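Local coordinates for thiazoline oxidase/subtilisin-like protease (Prochloron didemni, PDB 4H6X), which matures patellamide cyanobactins as a subtilisin-like, transamidating protease, probably cutting a precursor peptide and joining its ends into a ring, at residues Asn107-Ala110 / Cys111-Ser115; Val268-Gly272 / Thr273-Ala277; Pro98-Lys101 / Asp102-Leu106; Gly259-Pro262 / Cys263-Glu266. All coordinates share one frame; numbering follows the deposited sequence.

Interaction 1 (Asn107-Ala110 / Cys111-Ser115)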
loop_
_atom_site.group_PDB
_atom_site.type_symbol
_atom_site.label_atom_id
_atom_site.label_comp_id
_atom_site.label_asym_id
_atom_site.label_seq_id
_atom_site.Cartn_x
_atom_site.Cartn_y
_atom_site.Cartn_z
ATOM N N ASN A 107 13.269 3.100 -2.102
ATOM C CA ASN A 107 13.064 2.130 -3.180
ATOM C C ASN A 107 12.738 0.756 -2.629
ATOM O O ASN A 107 11.909 0.026 -3.191
ATOM C CB ASN A 107 14.280 2.057 -4.098
ATOM C CG ASN A 107 14.548 3.366 -4.806
ATOM O OD1 ASN A 107 13.660 4.216 -4.925
ATOM N ND2 ASN A 107 15.780 3.540 -5.287
ATOM N N ASP A 108 13.386 0.420 -1.514
ATOM C CA ASP A 108 13.120 -0.836 -0.827
ATOM C C ASP A 108 11.648 -0.862 -0.374
ATOM O O ASP A 108 10.947 -1.859 -0.547
ATOM C CB ASP A 108 14.053 -0.973 0.381
ATOM C CG ASP A 108 13.775 -2.211 1.196
ATOM O OD1 ASP A 108 14.291 -3.277 0.820
ATOM O OD2 ASP A 108 13.052 -2.115 2.212
ATOM N N HIS A 109 11.206 0.256 0.195
ATOM C CA HIS A 109 9.836 0.418 0.685
ATOM C C HIS A 109 8.821 0.260 -0.462
ATOM O O HIS A 109 7.804 -0.430 -0.331
ATOM C CB HIS A 109 9.731 1.789 1.357
ATOM C CG HIS A 109 8.444 2.018 2.070
ATOM N ND1 HIS A 109 7.328 2.531 1.443
ATOM C CD2 HIS A 109 8.100 1.832 3.366
ATOM C CE1 HIS A 109 6.344 2.630 2.318
ATOM N NE2 HIS A 109 6.787 2.207 3.490
ATOM N N ALA A 110 9.129 0.874 -1.603
ATOM C CA ALA A 110 8.337 0.744 -2.811
ATOM C C ALA A 110 8.195 -0.709 -3.262
ATOM O O ALA A 110 7.113 -1.114 -3.666
ATOM C CB ALA A 110 8.937 1.582 -3.936
ATOM N N CYS A 111 9.281 -1.487 -3.207
ATOM C CA CYS A 111 9.190 -2.904 -3.619
ATOM C C CYS A 111 8.230 -3.652 -2.726
ATOM O O CYS A 111 7.432 -4.453 -3.200
ATOM C CB CYS A 111 10.536 -3.626 -3.557
ATOM S SG CYS A 111 11.734 -3.124 -4.803
ATOM N N HIS A 112 8.361 -3.409 -1.428
ATOM C CA HIS A 112 7.572 -4.083 -0.422
ATOM C C HIS A 112 6.093 -3.715 -0.578
ATOM O O HIS A 112 5.239 -4.593 -0.711
ATOM C CB HIS A 112 8.064 -3.702 0.975
ATOM C CG HIS A 112 7.758 -4.726 2.017
ATOM N ND1 HIS A 112 6.544 -4.791 2.662
ATOM C CD2 HIS A 112 8.508 -5.742 2.519
ATOM C CE1 HIS A 112 6.557 -5.793 3.525
ATOM N NE2 HIS A 112 7.739 -6.384 3.461
ATOM N N VAL A 113 5.813 -2.415 -0.536
ATOM C CA VAL A 113 4.441 -1.890 -0.650
ATOM C C VAL A 113 3.774 -2.380 -1.934
ATOM O O VAL A 113 2.670 -2.874 -1.889
ATOM C CB VAL A 113 4.441 -0.340 -0.556
ATOM C CG1 VAL A 113 3.172 0.273 -1.141
ATOM C CG2 VAL A 113 4.608 0.070 0.893
ATOM N N THR A 114 4.472 -2.287 -3.062
ATOM C CA THR A 114 3.889 -2.667 -4.348
ATOM C C THR A 114 3.570 -4.167 -4.397
ATOM O O THR A 114 2.500 -4.562 -4.873
ATOM C CB THR A 114 4.793 -2.239 -5.521
ATOM O OG1 THR A 114 5.050 -0.826 -5.428
ATOM C CG2 THR A 114 4.142 -2.538 -6.849
ATOM N N SER A 115 4.489 -4.989 -3.892
ATOM C CA SER A 115 4.266 -6.442 -3.826
ATOM C C SER A 115 3.088 -6.804 -2.908
ATOM O O SER A 115 2.326 -7.736 -3.198
ATOM C CB SER A 115 5.554 -7.175 -3.401
ATOM O OG SER A 115 5.856 -6.955 -2.020
#
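Two first torsions bring H109 and V113 together, one turn apart on helix 101-118. In H109, CG lies trans to the backbone N (chi1 -172°), which swings the ring out from the helix on V113's side; in V113, CG1 takes the trans place (chi1 160°), and CG2 is left facing that ring. The two side chains meet obliquely, CG2 of V113 lying 3.4 Å from CE1 of H109, so the methyl probably limits how far the imidazole can swing. Both ring nitrogens are taken elsewhere: ND1 bonds to OD2 of D39 and NE2 to OG of S274. This arrangement is consistent with the Asp-His-Ser charge relay of subtilisin-like proteases, H109 being its probable histidine. The backbone beneath is regular, with V113 N donating to H109 O at 2.8 Å and H112 N to D108 O at 3.1 Å. A110 O has two close neighbours on T114: the backbone N, bonded at 3.0 Å, and OG1 at 2.7 Å, whose proton could instead go to OD1 of N136. S115 OG donates to H112 O at 2.8 Å. D108 forms a salt bridge with R80 and touches Q261 and P262, while N107 reaches D41 N and H112 V268 O.

Interaction 2 (Val268-Gly272 / Thr273-Ala277)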
loop_
_atom_site.group_PDB
_atom_site.type_symbol
_atom_site.label_atom_id
_atom_site.label_comp_id
_atom_site.label_asym_id
_atom_site.label_seq_id
_atom_site.Cartn_x
_atom_site.Cartn_y
_atom_site.Cartn_z
ATOM N N VAL A 268 10.780 -10.503 2.630
ATOM C CA VAL A 268 11.151 -10.103 3.985
ATOM C C VAL A 268 9.919 -9.572 4.711
ATOM O O VAL A 268 9.047 -8.958 4.096
ATOM C CB VAL A 268 12.310 -9.063 3.991
ATOM C CG1 VAL A 268 11.921 -7.752 3.297
ATOM C CG2 VAL A 268 12.806 -8.802 5.404
ATOM N N ARG A 269 9.845 -9.827 6.012
ATOM C CA ARG A 269 8.755 -9.316 6.829
ATOM C C ARG A 269 9.157 -8.031 7.547
ATOM O O ARG A 269 10.187 -7.966 8.220
ATOM C CB ARG A 269 8.265 -10.387 7.807
ATOM C CG ARG A 269 7.671 -11.596 7.093
ATOM C CD ARG A 269 6.930 -12.541 8.032
ATOM N NE ARG A 269 6.387 -13.674 7.284
ATOM C CZ ARG A 269 5.124 -13.789 6.885
ATOM N NH1 ARG A 269 4.227 -12.841 7.167
ATOM N NH2 ARG A 269 4.758 -14.854 6.196
ATOM N N LEU A 270 8.339 -6.997 7.378
ATOM C CA LEU A 270 8.622 -5.685 7.936
ATOM C C LEU A 270 7.430 -5.215 8.752
ATOM O O LEU A 270 6.327 -5.730 8.598
ATOM C CB LEU A 270 8.951 -4.668 6.823
ATOM C CG LEU A 270 10.132 -4.982 5.894
ATOM C CD1 LEU A 270 10.278 -3.891 4.841
ATOM C CD2 LEU A 270 11.411 -5.090 6.721
ATOM N N THR A 271 7.665 -4.215 9.597
ATOM C CA THR A 271 6.686 -3.740 10.559
ATOM C C THR A 271 6.621 -2.207 10.503
ATOM O O THR A 271 7.655 -1.553 10.426
ATOM C CB THR A 271 7.037 -4.271 11.974
ATOM O OG1 THR A 271 6.891 -5.693 11.976
ATOM C CG2 THR A 271 6.114 -3.695 13.057
ATOM N N GLY A 272 5.410 -1.645 10.510
ATOM C CA GLY A 272 5.214 -0.181 10.509
ATOM C C GLY A 272 3.820 0.174 10.013
ATOM O O GLY A 272 3.153 -0.667 9.410
ATOM N N THR A 273 3.370 1.410 10.259
ATOM C CA THR A 273 2.064 1.849 9.755
ATOM C C THR A 273 2.035 1.879 8.239
ATOM O O THR A 273 0.985 1.669 7.646
ATOM C CB THR A 273 1.623 3.240 10.262
ATOM O OG1 THR A 273 2.620 4.226 9.941
ATOM C CG2 THR A 273 1.335 3.214 11.753
ATOM N N SER A 274 3.192 2.139 7.619
ATOM C CA SER A 274 3.281 2.135 6.165
ATOM C C SER A 274 3.336 0.721 5.584
ATOM O O SER A 274 3.319 0.553 4.368
ATOM C CB SER A 274 4.449 3.003 5.679
ATOM O OG SER A 274 5.678 2.344 5.837
ATOM N N MET A 275 3.384 -0.286 6.462
ATOM C CA MET A 275 3.194 -1.692 6.077
ATOM C C MET A 275 1.701 -2.047 6.134
ATOM O O MET A 275 1.213 -2.870 5.363
ATOM C CB MET A 275 3.985 -2.618 7.010
ATOM C CG MET A 275 5.499 -2.461 6.949
ATOM S SD MET A 275 6.056 -2.812 5.281
ATOM C CE MET A 275 6.467 -1.159 4.715
ATOM N N ALA A 276 0.979 -1.408 7.045
ATOM C CA ALA A 276 -0.465 -1.614 7.179
ATOM C C ALA A 276 -1.271 -0.888 6.094
ATOM O O ALA A 276 -2.264 -1.415 5.625
ATOM C CB ALA A 276 -0.933 -1.191 8.569
ATOM N N ALA A 277 -0.849 0.316 5.703
ATOM C CA ALA A 277 -1.555 1.089 4.637
ATOM C C ALA A 277 -1.768 0.336 3.319
ATOM O O ALA A 277 -2.873 0.357 2.796
ATOM C CB ALA A 277 -0.871 2.443 4.388
#
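G272 O is held by two backbone N-H groups of the first helical turn after it. M275 N donates at 3.0 Å from well above the carbonyl plane, 68° out of it, whereas A276 N, at 3.3 Å, sits much closer to the plane. The two donors therefore come to the oxygen from different directions, and together they fix the carbonyl of the N-cap residue at the start of helix 273-293. G272 gets there with a phi of 159°, a value that suits a residue without a CB. The chain here reads Gly-Thr-Ser-Met-Ala, the signature round the serine of the subtilase family. Its serine is S274, partner of H109 and the probable nucleophile of the triad. One residue on, M275 folds back over the incoming chain. Its CB is 3.2 Å from G272 O. With CG anti to the carbonyl carbon (chi1 -64°), CG lies 3.7 Å from both G272 N and T271 C; the bend at chi2 then brings SD to 3.8 Å from CB of L270, at the end of strand 268-270. The same side chain also packs on H109 and H112 of helix 101-118, so it fills the corner where strand, turn and helix meet. T273 OG1 accepts from G207 N, on the side of strands 201-205 and 224-229, and T271 OG1 takes up E256 N.

Interaction 3 (Pro98-Lys101 / Asp102-Leu106)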
loop_
_atom_site.group_PDB
_atom_site.type_symbol
_atom_site.label_atom_id
_atom_site.label_comp_id
_atom_site.label_asym_id
_atom_site.label_seq_id
_atom_site.Cartn_x
_atom_site.Cartn_y
_atom_site.Cartn_z
ATOM N N PRO A 98 26.827 5.430 2.306
ATOM C CA PRO A 98 26.479 6.755 2.836
ATOM C C PRO A 98 25.660 7.597 1.848
ATOM O O PRO A 98 24.745 8.314 2.258
ATOM C CB PRO A 98 27.853 7.406 3.097
ATOM C CG PRO A 98 28.778 6.725 2.135
ATOM C CD PRO A 98 28.285 5.303 2.079
ATOM N N ASP A 99 25.960 7.473 0.559
ATOM C CA ASP A 99 25.357 8.328 -0.456
ATOM C C ASP A 99 24.084 7.760 -1.083
ATOM O O ASP A 99 23.365 8.474 -1.791
ATOM C CB ASP A 99 26.377 8.642 -1.549
ATOM C CG ASP A 99 27.640 9.288 -1.001
ATOM O OD1 ASP A 99 27.558 10.108 -0.050
ATOM O OD2 ASP A 99 28.721 8.957 -1.526
ATOM N N THR A 100 23.795 6.488 -0.831
ATOM C CA THR A 100 22.625 5.864 -1.449
ATOM C C THR A 100 21.602 5.300 -0.453
ATOM O O THR A 100 20.518 4.874 -0.853
ATOM C CB THR A 100 23.049 4.745 -2.409
ATOM O OG1 THR A 100 23.919 3.859 -1.704
ATOM C CG2 THR A 100 23.772 5.332 -3.667
ATOM N N LYS A 101 21.946 5.296 0.827
ATOM C CA LYS A 101 21.082 4.723 1.865
ATOM C C LYS A 101 19.662 5.308 1.901
ATOM O O LYS A 101 18.703 4.573 2.131
ATOM C CB LYS A 101 21.724 4.862 3.246
ATOM C CG LYS A 101 21.863 6.296 3.746
ATOM C CD LYS A 101 22.465 6.333 5.146
ATOM C CE LYS A 101 22.607 7.754 5.660
ATOM N NZ LYS A 101 23.002 7.795 7.101
ATOM N N ASP A 102 19.541 6.624 1.704
ATOM C CA ASP A 102 18.247 7.307 1.802
ATOM C C ASP A 102 17.337 6.875 0.657
ATOM O O ASP A 102 16.180 6.507 0.886
ATOM C CB ASP A 102 18.414 8.830 1.783
ATOM C CG ASP A 102 19.137 9.359 3.000
ATOM O OD1 ASP A 102 18.811 8.939 4.130
ATOM O OD2 ASP A 102 20.031 10.220 2.823
ATOM N N ARG A 103 17.876 6.884 -0.561
ATOM C CA ARG A 103 17.137 6.415 -1.739
ATOM C C ARG A 103 16.815 4.935 -1.630
ATOM O O ARG A 103 15.759 4.497 -2.079
ATOM C CB ARG A 103 17.918 6.650 -3.035
ATOM C CG ARG A 103 18.132 8.114 -3.398
ATOM C CD ARG A 103 19.027 8.222 -4.632
ATOM N NE ARG A 103 18.444 7.524 -5.770
ATOM C CZ ARG A 103 19.131 7.002 -6.785
ATOM N NH1 ARG A 103 20.452 7.078 -6.816
ATOM N NH2 ARG A 103 18.485 6.397 -7.775
ATOM N N ILE A 104 17.731 4.155 -1.051
ATOM C CA ILE A 104 17.490 2.714 -0.902
ATOM C C ILE A 104 16.296 2.454 0.024
ATOM O O ILE A 104 15.460 1.624 -0.289
ATOM C CB ILE A 104 18.752 1.950 -0.442
ATOM C CG1 ILE A 104 19.764 1.853 -1.602
ATOM C CG2 ILE A 104 18.406 0.541 0.040
ATOM C CD1 ILE A 104 21.164 1.458 -1.170
ATOM N N VAL A 105 16.236 3.153 1.156
ATOM C CA VAL A 105 15.094 3.040 2.071
ATOM C C VAL A 105 13.793 3.212 1.286
ATOM O O VAL A 105 12.893 2.388 1.399
ATOM C CB VAL A 105 15.156 4.043 3.253
ATOM C CG1 VAL A 105 13.854 4.040 4.062
ATOM C CG2 VAL A 105 16.322 3.725 4.179
ATOM N N LEU A 106 13.721 4.271 0.477
ATOM C CA LEU A 106 12.514 4.576 -0.318
ATOM C C LEU A 106 12.229 3.536 -1.390
ATOM O O LEU A 106 11.072 3.135 -1.586
ATOM C CB LEU A 106 12.623 5.964 -0.966
ATOM C CG LEU A 106 11.282 6.669 -1.201
ATOM C CD1 LEU A 106 10.664 7.089 0.124
ATOM C CD2 LEU A 106 11.448 7.873 -2.122
HETATM O O HOH W 1 21.879 8.677 1.212
HETATM O O HOH W 2 20.484 8.405 -0.952
#
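The first turn of helix 101-118 opens here, with T100 at its N-cap and I104 one turn on. I104 N donates to T100 O at 2.9 Å, nearly along the C=O axis, and the isoleucine side chain crosses the same carbonyl. Its CG1 comes to 3.2 Å from T100 O, and CD1 to 3.7 Å from T100 OG1. The threonine hydroxyl makes no capping bond to the helix and instead reaches OD2 of D72. Two waters take up N-H groups of the first turn: one accepts from R103 N and donates to D99 O, 3.0 Å from each, and the other links D102 N (3.2 Å) to P98 O. That turn docks on helix 70-82, where I104 lies against D72, Y73 and F76. Replacing I104 by alanine removes everything beyond CB and would probably open a gap between T100 and F76. On the solvent side K101 and D102 run side by side. With K101 CG set between its own N and carbonyl carbon (chi1 66°), K101 CG lies 4.1 Å from D102 OD1, while K101 NZ makes a salt bridge to E94. R103, bent at chi3, carries its guanidinium to D140 and to the carbonyl of E66.

Interaction 4 (Gly259-Pro262 / Cys263-Glu266)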
loop_
_atom_site.group_PDB
_atom_site.type_symbol
_atom_site.label_atom_id
_atom_site.label_comp_id
_atom_site.label_asym_id
_atom_site.label_seq_id
_atom_site.Cartn_x
_atom_site.Cartn_y
_atom_site.Cartn_z
ATOM N N GLY A 259 6.717 -9.059 2.158
ATOM C CA GLY A 259 6.792 -8.418 0.870
ATOM C C GLY A 259 8.170 -8.530 0.253
ATOM O O GLY A 259 9.117 -9.052 0.875
ATOM N N ALA A 260 8.283 -8.011 -0.962
ATOM C CA ALA A 260 9.527 -8.080 -1.732
ATOM C C ALA A 260 10.560 -7.015 -1.350
ATOM O O ALA A 260 10.213 -5.944 -0.824
ATOM C CB ALA A 260 9.217 -8.007 -3.214
ATOM N N GLN A 261 11.827 -7.322 -1.634
ATOM C CA GLN A 261 12.933 -6.393 -1.481
ATOM C C GLN A 261 13.747 -6.419 -2.787
ATOM O O GLN A 261 13.794 -7.455 -3.463
ATOM C CB GLN A 261 13.787 -6.736 -0.246
ATOM C CG GLN A 261 14.556 -8.051 -0.340
ATOM C CD GLN A 261 15.020 -8.599 0.997
ATOM O OE1 GLN A 261 14.910 -9.801 1.244
ATOM N NE2 GLN A 261 15.552 -7.745 1.848
ATOM N N PRO A 262 14.361 -5.282 -3.164
ATOM C CA PRO A 262 15.023 -5.179 -4.473
ATOM C C PRO A 262 16.117 -6.231 -4.701
ATOM O O PRO A 262 16.801 -6.621 -3.752
ATOM C CB PRO A 262 15.682 -3.787 -4.448
ATOM C CG PRO A 262 15.068 -3.050 -3.313
ATOM C CD PRO A 262 14.457 -4.039 -2.373
ATOM N N CYS A 263 16.260 -6.652 -5.958
ATOM C CA CYS A 263 17.408 -7.434 -6.457
ATOM C C CYS A 263 17.479 -8.881 -5.982
ATOM O O CYS A 263 18.488 -9.553 -6.197
ATOM C CB CYS A 263 18.726 -6.730 -6.148
ATOM S SG CYS A 263 18.856 -5.092 -6.878
ATOM N N THR A 264 16.422 -9.357 -5.336
ATOM C CA THR A 264 16.395 -10.734 -4.880
ATOM C C THR A 264 14.987 -11.298 -4.850
ATOM O O THR A 264 14.017 -10.567 -4.676
ATOM C CB THR A 264 17.081 -10.941 -3.515
ATOM O OG1 THR A 264 16.917 -12.305 -3.121
ATOM C CG2 THR A 264 16.471 -10.046 -2.430
ATOM N N GLU A 265 14.895 -12.613 -5.006
ATOM C CA GLU A 265 13.614 -13.293 -4.981
ATOM C C GLU A 265 13.132 -13.572 -3.564
ATOM O O GLU A 265 11.951 -13.854 -3.369
ATOM C CB GLU A 265 13.658 -14.578 -5.816
ATOM C CG GLU A 265 13.628 -14.318 -7.312
ATOM C CD GLU A 265 12.341 -13.633 -7.776
ATOM O OE1 GLU A 265 11.244 -13.970 -7.273
ATOM O OE2 GLU A 265 12.430 -12.765 -8.659
ATOM N N GLU A 266 14.031 -13.462 -2.589
ATOM C CA GLU A 266 13.693 -13.734 -1.189
ATOM C C GLU A 266 12.891 -12.584 -0.562
ATOM O O GLU A 266 13.343 -11.442 -0.558
ATOM C CB GLU A 266 14.963 -14.006 -0.372
ATOM C CG GLU A 266 14.740 -14.418 1.080
ATOM C CD GLU A 266 16.045 -14.644 1.852
ATOM O OE1 GLU A 266 17.147 -14.479 1.272
ATOM O OE2 GLU A 266 15.975 -14.991 3.052
HETATM O O HOH W 3 12.115 -10.048 -2.733
#
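Apolar contact comes first: CG of Q261 meets CG2 of T264 at 3.5 Å, the two side chains meeting at a slant. The neighbours between touch more loosely, CB of P262 lying 4.2 Å from SG of C263. In backbone terms, Q261 to T264 is a type II beta turn, P262 in the second place and C263 in the third with a positive phi of 71°. It lies in the loop of the hairpin that links strands 257-259 and 268-270, and the loop packs on helices 70-82 and 101-118. Among polar contacts, a water accepts from Q261 N at 3.0 Å and lies 2.8 Å from T264 O and 2.9 Å from E266 O. An ST turn follows: T264, with OG1 trans to its N (chi1 176°), takes a straight bond from E266 N, 3.2 Å from OG1 and 171° at the hydrogen. Outside the loop, C263 N goes to D43 and P262 O to Q77. An alanine at Q261 removes CG, and T264 CG2 would probably be left without its packing partner, with a gap opening toward R80 and D108.

Interactions 1 and 3 share helix 101-118: its exposed, watered start at 98-106 and its buried middle at 107-115, where H109 belongs to the probable triad and the other polar side chains bond within the protein. Interaction 2 supplies the probable serine, from a second helix start whose N-cap residue is a glycine; H109 NE2 and S274 OG stand 2.6 Å apart between the two. Interaction 4 is the loop between two paired strands, one of which begins interaction 2, joined through V268 N to G259 O; S115 OG ties it to the helix at A260 N. It is partly buried, and a water joins its limbs. Interactions 3 and 4 come no nearer than about 6 Å between nearest atoms.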